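PDB 3F40: uncharacterized NTF2-like protein from Cytophaga hutchinsonii ATCC 33406, which is of unknown function but has the NTF2-like, SnoaL-type fold, a cone of helices and curved sheet whose pocket in relatives often binds small molecules. Local coordinates for the interface of chains A and B. Coordinates in Å, arbitrary orientation; residue numbers count along the deposited sequence, not the author numbering. Chains: chain A/B, uncharacterized NTF2-like protein.

Contact 1: the interface of chains A and B. Residues chain A 67, 72-74, 91; chain B 67, 74, 76, 89.
Across the sheet-to-sheet face of this NTF2-like pair, A:Phe67 and B:Phe67 of strand 60-69 meet through their benzylic carbons, CB to CB at 3.4 Å. Strands 72-81 and 84-95 supply the other apolar side chains, in a mode of pairing that is probably common in the family. The two phenylalanines pass at a slant, each ring reaching over the opposite sheet. The B:Phe67 ring lies with one face over A:Cys74, whose CB sits 3.9 Å above the ring plane and toward the rim. A:Leu91 touches the far end of the same ring, CD1 to CZ at 3.7 Å, while the CB of A:Asp72 lies 3.8 Å from that CZ. The backbone O of A:Asp72 is in the ring plane, at the edge near CE2 (3.6 Å). In both phenylalanines CG is anti to the carbonyl carbon (chi1 -55°), which swings the ring out over the partner's strand 72-81. The other methyl of A:Leu91, CD2, reaches B:Ile76, 4.1 Å from its CG2, and extends the greasy strip. With an alanine in place of B:Phe67, A:Cys74 would probably lose the ring over its CB and A:Leu91 the ring end it packs on, leaving a gap between the sheets. The patch thus gives the two sheets an interlocking hydrophobic seam, which probably helps hold the pair together if this dimer also forms in solution.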
ATOM      1  N   PHE A  67      -2.656   7.958  -4.763  1.00  9.84           N
ATOM      2  CA  PHE A  67      -3.497   7.335  -5.751  1.00 10.62           C
ATOM      3  C   PHE A  67      -4.953   7.467  -5.366  1.00 10.52           C
ATOM      4  O   PHE A  67      -5.291   7.492  -4.197  1.00  9.81           O
ATOM      5  CB  PHE A  67      -3.236   5.816  -5.874  1.00 11.42           C
ATOM      6  CG  PHE A  67      -1.827   5.455  -6.151  1.00 10.49           C
ATOM      7  CD1 PHE A  67      -0.910   5.301  -5.143  1.00 10.92           C
ATOM      8  CD2 PHE A  67      -1.433   5.164  -7.454  1.00 12.06           C
ATOM      9  CE1 PHE A  67       0.387   4.922  -5.419  1.00 11.20           C
ATOM     10  CE2 PHE A  67      -0.129   4.786  -7.734  1.00 12.41           C
ATOM     11  CZ  PHE A  67       0.781   4.687  -6.707  1.00 11.62           C
ATOM     12  N   ASP A  72     -11.781   5.085  -2.893  1.00 11.72           N
ATOM     13  CA  ASP A  72     -10.551   4.789  -2.168  1.00 10.64           C
ATOM     14  C   ASP A  72      -9.410   5.678  -2.605  1.00  9.56           C
ATOM     15  O   ASP A  72      -9.234   5.988  -3.766  1.00 10.61           O
ATOM     16  CB  ASP A  72     -10.105   3.346  -2.358  1.00 11.70           C
ATOM     17  CG  ASP A  72     -11.168   2.361  -1.907  1.00 13.61           C
ATOM     18  OD1 ASP A  72     -11.473   2.375  -0.712  1.00 17.75           O
ATOM     19  OD2 ASP A  72     -11.681   1.579  -2.727  1.00 18.20           O
ATOM     20  N   VAL A  73      -8.609   6.033  -1.611  1.00  9.13           N
ATOM     21  CA  VAL A  73      -7.353   6.745  -1.767  1.00  9.12           C
ATOM     22  C   VAL A  73      -6.254   5.935  -1.117  1.00  8.44           C
ATOM     23  O   VAL A  73      -6.412   5.447  -0.008  1.00  9.90           O
ATOM     24  CB  VAL A  73      -7.424   8.186  -1.156  1.00  9.87           C
ATOM     25  CG1 VAL A  73      -6.023   8.834  -1.089  1.00 11.39           C
ATOM     26  CG2 VAL A  73      -8.410   9.030  -1.945  1.00 11.59           C
ATOM     27  N   CYS A  74      -5.149   5.750  -1.824  0.50  8.30           N
ATOM     28  CA  CYS A  74      -3.993   5.078  -1.238  0.50  8.02           C
ATOM     29  C   CYS A  74      -2.772   5.980  -1.240  0.50  8.36           C
ATOM     30  O   CYS A  74      -2.341   6.468  -2.281  0.50  8.90           O
ATOM     31  CB  CYS A  74      -3.689   3.761  -1.967  0.50  8.97           C
ATOM     32  SG  CYS A  74      -2.631   2.655  -0.989  0.50 10.71           S
ATOM     33  N   LEU A  91      -4.447   2.896   3.044  1.00  7.51           N
ATOM     34  CA  LEU A  91      -5.634   2.786   2.208  1.00  8.09           C
ATOM     35  C   LEU A  91      -6.825   3.391   2.953  1.00  7.87           C
ATOM     36  O   LEU A  91      -7.257   2.887   3.988  1.00  7.83           O
ATOM     37  CB  LEU A  91      -5.899   1.323   1.900  1.00  8.25           C
ATOM     38  CG  LEU A  91      -7.150   1.004   1.112  1.00  9.73           C
ATOM     39  CD1 LEU A  91      -7.089   1.565  -0.307  1.00 11.05           C
ATOM     40  CD2 LEU A  91      -7.360  -0.520   1.101  1.00 12.38           C
TER
ATOM     41  N   PHE B  67      -4.796   0.661  -8.345  1.00  9.84           N
ATOM     42  CA  PHE B  67      -4.640   2.076  -8.560  1.00 10.62           C
ATOM     43  C   PHE B  67      -3.527   2.340  -9.548  1.00 10.52           C
ATOM     44  O   PHE B  67      -2.567   1.596  -9.623  1.00  9.81           O
ATOM     45  CB  PHE B  67      -4.236   2.827  -7.270  1.00 11.42           C
ATOM     46  CG  PHE B  67      -5.153   2.618  -6.125  1.00 10.49           C
ATOM     47  CD1 PHE B  67      -5.014   1.551  -5.276  1.00 10.92           C
ATOM     48  CD2 PHE B  67      -6.122   3.573  -5.834  1.00 12.06           C
ATOM     49  CE1 PHE B  67      -5.851   1.397  -4.191  1.00 11.20           C
ATOM     50  CE2 PHE B  67      -6.966   3.420  -4.745  1.00 12.41           C
ATOM     51  CZ  PHE B  67      -6.833   2.314  -3.939  1.00 11.62           C
ATOM     52  N   CYS B  74      -0.378   0.642  -7.896  0.50  8.30           N
ATOM     53  CA  CYS B  74      -0.442   0.052  -6.562  0.50  8.02           C
ATOM     54  C   CYS B  74      -1.598  -0.925  -6.448  0.50  8.36           C
ATOM     55  O   CYS B  74      -2.753  -0.577  -6.679  0.50  8.90           O
ATOM     56  CB  CYS B  74      -0.545   1.136  -5.481  0.50  8.97           C
ATOM     57  SG  CYS B  74      -0.109   0.514  -3.831  0.50 10.71           S
ATOM     58  N   ILE B  76      -3.734  -3.610  -4.014  1.00  8.73           N
ATOM     59  CA  ILE B  76      -4.149  -4.089  -2.723  1.00 10.00           C
ATOM     60  C   ILE B  76      -4.546  -5.537  -2.954  1.00  9.75           C
ATOM     61  O   ILE B  76      -5.469  -5.836  -3.702  1.00 10.59           O
ATOM     62  CB  ILE B  76      -5.350  -3.295  -2.183  1.00 10.99           C
ATOM     63  CG1 ILE B  76      -5.022  -1.807  -2.069  1.00 11.06           C
ATOM     64  CG2 ILE B  76      -5.829  -3.830  -0.844  1.00 13.19           C
ATOM     65  CD1 ILE B  76      -3.862  -1.470  -1.150  1.00 12.17           C
ATOM     66  N   SER B  89       0.042  -4.440   0.319  1.00  8.06           N
ATOM     67  CA  SER B  89      -0.022  -3.422  -0.712  1.00  8.44           C
ATOM     68  C   SER B  89       1.268  -3.510  -1.526  1.00  8.41           C
ATOM     69  O   SER B  89       2.326  -3.492  -0.955  1.00 10.03           O
ATOM     70  CB  SER B  89      -0.163  -2.037  -0.076  1.00  9.37           C
ATOM     71  OG  SER B  89      -0.187  -1.036  -1.067  1.00 10.07           O
TER

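Contact 2: the interface of chains A and B. Residues chain A 40-41, 108-109, 112; chain B 107-109.
Behind the last long strand of this NTF2-like chain, the Asp-Pro-Arg segment 107-109 leads into the short 3-10 helix 109-112, and the copies of this segment meet across the two-fold axis. The tight part is built on B:Arg109 pressed against A:Pro108: the proline CG sits over one face of the guanidinium group, 3.6 Å from CZ and offset toward the rim. That flat group is held by its own chain. B:Asp107 takes it side-on, NE to OD1 at 3.0 Å and NH2 to OD2 in a 2.8 Å salt bridge, both on the syn side but tilted out of the carboxylate plane, more so at OD2. OD1 also accepts the backbone N of B:Arg109, which comes from above that plane. A bend at chi3 (-63°) turns the arginine back toward this aspartate. A:Pro108 packs on the aspartate too, CD to CG at 3.6 Å. Near the axis the aliphatic stems of A:Arg109 and B:Arg109 slide past each other in opposite directions, CG to CG at 3.7 Å. The carbonyl O of A:Pro40 lies 2.9 Å ahead of B:Arg109 NH2 in the guanidinium plane, where no N-H points at it, so the pair is not a hydrogen bond.

Toward the outer side less is touched. A:Phe112 reaches B:Arg109 NH1 through CZ (3.5 Å) and CE2, with NH1 beyond the ring's rim. Selenomethionine A:Met41 buries 4 Å², against 93 Å² for B:Arg109.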
ATOM      1  N   PRO A  40      -1.008  -3.114  11.433  1.00 10.82           N
ATOM      2  CA  PRO A  40      -0.292  -4.321  11.869  1.00 12.79           C
ATOM      3  C   PRO A  40      -0.460  -4.652  13.349  1.00 13.13           C
ATOM      4  O   PRO A  40      -0.380  -5.831  13.776  1.00 15.06           O
ATOM      5  CB  PRO A  40       1.162  -3.960  11.620  1.00 14.08           C
ATOM      6  CG  PRO A  40       1.167  -2.898  10.644  1.00 13.12           C
ATOM      7  CD  PRO A  40      -0.151  -2.176  10.697  1.00 10.90           C
HETATM    8  N   MSE A  41      -0.659  -3.627  14.140  1.00 12.57           N
HETATM    9  CA  MSE A  41      -0.706  -3.775  15.599  1.00 13.54           C
HETATM   10  C   MSE A  41      -2.105  -3.676  16.186  1.00 14.66           C
HETATM   11  O   MSE A  41      -2.300  -3.580  17.403  1.00 15.91           O
HETATM   12  CB  MSE A  41       0.222  -2.757  16.216  1.00 13.85           C
HETATM   13  CG  MSE A  41       1.698  -3.062  15.907  1.00 14.60           C
HETATM   14 SE   MSE A  41       2.927  -1.703  16.415  0.75 18.00          SE
HETATM   15  CE  MSE A  41       2.439  -0.343  15.153  1.00 16.50           C
ATOM     16  N   PRO A 108       6.002  -3.805  11.183  1.00 10.85           N
ATOM     17  CA  PRO A 108       6.179  -3.088  12.434  1.00 11.41           C
ATOM     18  C   PRO A 108       7.342  -3.568  13.281  1.00 11.83           C
ATOM     19  O   PRO A 108       7.585  -3.007  14.350  1.00 13.14           O
ATOM     20  CB  PRO A 108       4.888  -3.424  13.168  1.00 11.44           C
ATOM     21  CG  PRO A 108       4.654  -4.881  12.753  1.00 10.85           C
ATOM     22  CD  PRO A 108       5.035  -4.896  11.290  1.00 10.67           C
ATOM     23  N   ARG A 109       8.102  -4.549  12.811  1.00 12.03           N
ATOM     24  CA  ARG A 109       9.138  -5.140  13.672  1.00 12.75           C
ATOM     25  C   ARG A 109      10.160  -4.127  14.227  1.00 13.91           C
ATOM     26  O   ARG A 109      10.559  -4.241  15.390  1.00 15.22           O
ATOM     27  CB  ARG A 109       9.824  -6.324  12.990  1.00 12.52           C
ATOM     28  CG  ARG A 109       8.944  -7.533  12.833  1.00 12.10           C
ATOM     29  CD  ARG A 109       9.619  -8.631  12.050  1.00 12.73           C
ATOM     30  NE  ARG A 109       9.907  -8.170  10.697  1.00 12.37           N
ATOM     31  CZ  ARG A 109      10.745  -8.758   9.843  1.00 11.76           C
ATOM     32  NH1 ARG A 109      11.401  -9.836  10.193  1.00 13.92           N
ATOM     33  NH2 ARG A 109      10.942  -8.216   8.652  1.00 12.72           N
ATOM     34  N   PHE A 112       9.665  -2.688  17.795  1.00 19.30           N
ATOM     35  CA  PHE A 112       9.748  -3.540  19.010  1.00 20.61           C
ATOM     36  C   PHE A 112      11.169  -3.670  19.517  1.00 23.95           C
ATOM     37  O   PHE A 112      11.421  -4.245  20.593  1.00 25.75           O
ATOM     38  CB  PHE A 112       9.168  -4.916  18.740  1.00 20.25           C
ATOM     39  CG  PHE A 112       7.685  -4.906  18.492  1.00 16.41           C
ATOM     40  CD1 PHE A 112       6.777  -5.026  19.532  1.00 16.66           C
ATOM     41  CD2 PHE A 112       7.193  -4.766  17.203  1.00 16.23           C
ATOM     42  CE1 PHE A 112       5.445  -5.054  19.289  1.00 16.73           C
ATOM     43  CE2 PHE A 112       5.839  -4.749  16.961  1.00 15.11           C
ATOM     44  CZ  PHE A 112       4.970  -4.895  18.002  1.00 15.42           C
TER
ATOM     45  N   ASP B 107       2.822  -6.762   7.166  1.00  9.94           N
ATOM     46  CA  ASP B 107       3.363  -7.215   8.450  1.00 10.51           C
ATOM     47  C   ASP B 107       3.768  -8.688   8.306  1.00 10.88           C
ATOM     48  O   ASP B 107       2.905  -9.556   8.141  1.00 11.99           O
ATOM     49  CB  ASP B 107       2.308  -7.052   9.540  1.00 12.11           C
ATOM     50  CG  ASP B 107       2.718  -7.638  10.871  1.00 13.91           C
ATOM     51  OD1 ASP B 107       3.870  -8.082  11.032  1.00 12.34           O
ATOM     52  OD2 ASP B 107       1.815  -7.643  11.760  1.00 14.73           O
ATOM     53  N   PRO B 108       5.072  -9.003   8.295  1.00 10.85           N
ATOM     54  CA  PRO B 108       5.464 -10.379   8.046  1.00 11.41           C
ATOM     55  C   PRO B 108       5.483 -11.265   9.276  1.00 11.83           C
ATOM     56  O   PRO B 108       5.782 -12.454   9.163  1.00 13.14           O
ATOM     57  CB  PRO B 108       6.899 -10.209   7.564  1.00 11.44           C
ATOM     58  CG  PRO B 108       7.399  -9.058   8.446  1.00 10.85           C
ATOM     59  CD  PRO B 108       6.217  -8.117   8.500  1.00 10.67           C
ATOM     60  N   ARG B 109       5.117 -10.739  10.438  1.00 12.03           N
ATOM     61  CA  ARG B 109       5.271 -11.525  11.672  1.00 12.75           C
ATOM     62  C   ARG B 109       4.553 -12.891  11.652  1.00 13.91           C
ATOM     63  O   ARG B 109       5.103 -13.874  12.158  1.00 15.22           O
ATOM     64  CB  ARG B 109       4.900 -10.705  12.908  1.00 12.52           C
ATOM     65  CG  ARG B 109       5.869  -9.600  13.222  1.00 12.10           C
ATOM     66  CD  ARG B 109       5.404  -8.744  14.372  1.00 12.73           C
ATOM     67  NE  ARG B 109       4.149  -8.087  14.026  1.00 12.37           N
ATOM     68  CZ  ARG B 109       3.316  -7.505  14.889  1.00 11.76           C
ATOM     69  NH1 ARG B 109       3.588  -7.501  16.171  1.00 13.92           N
ATOM     70  NH2 ARG B 109       2.190  -6.972  14.446  1.00 12.72           N
TER

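About 20 Å separates the C-alpha centres of contact 1 and contact 2, and no residue belongs to both. Contact 1 draws on the long strands 60-69, 72-81 and 84-95, whereas contact 2 uses the C-terminal 3-10 helix 109-112, the turn before it and the turn around A:Pro40. Both straddle the same two-fold axis, which duplicates every contact with the chains exchanged. An apolar seam between sheets and a junction in which proline and phenylalanine pack on an arginine-aspartate pair held within one chain would probably limit rocking of one subunit on the other, although the deposited assembly alone does not prove a dimer in solution.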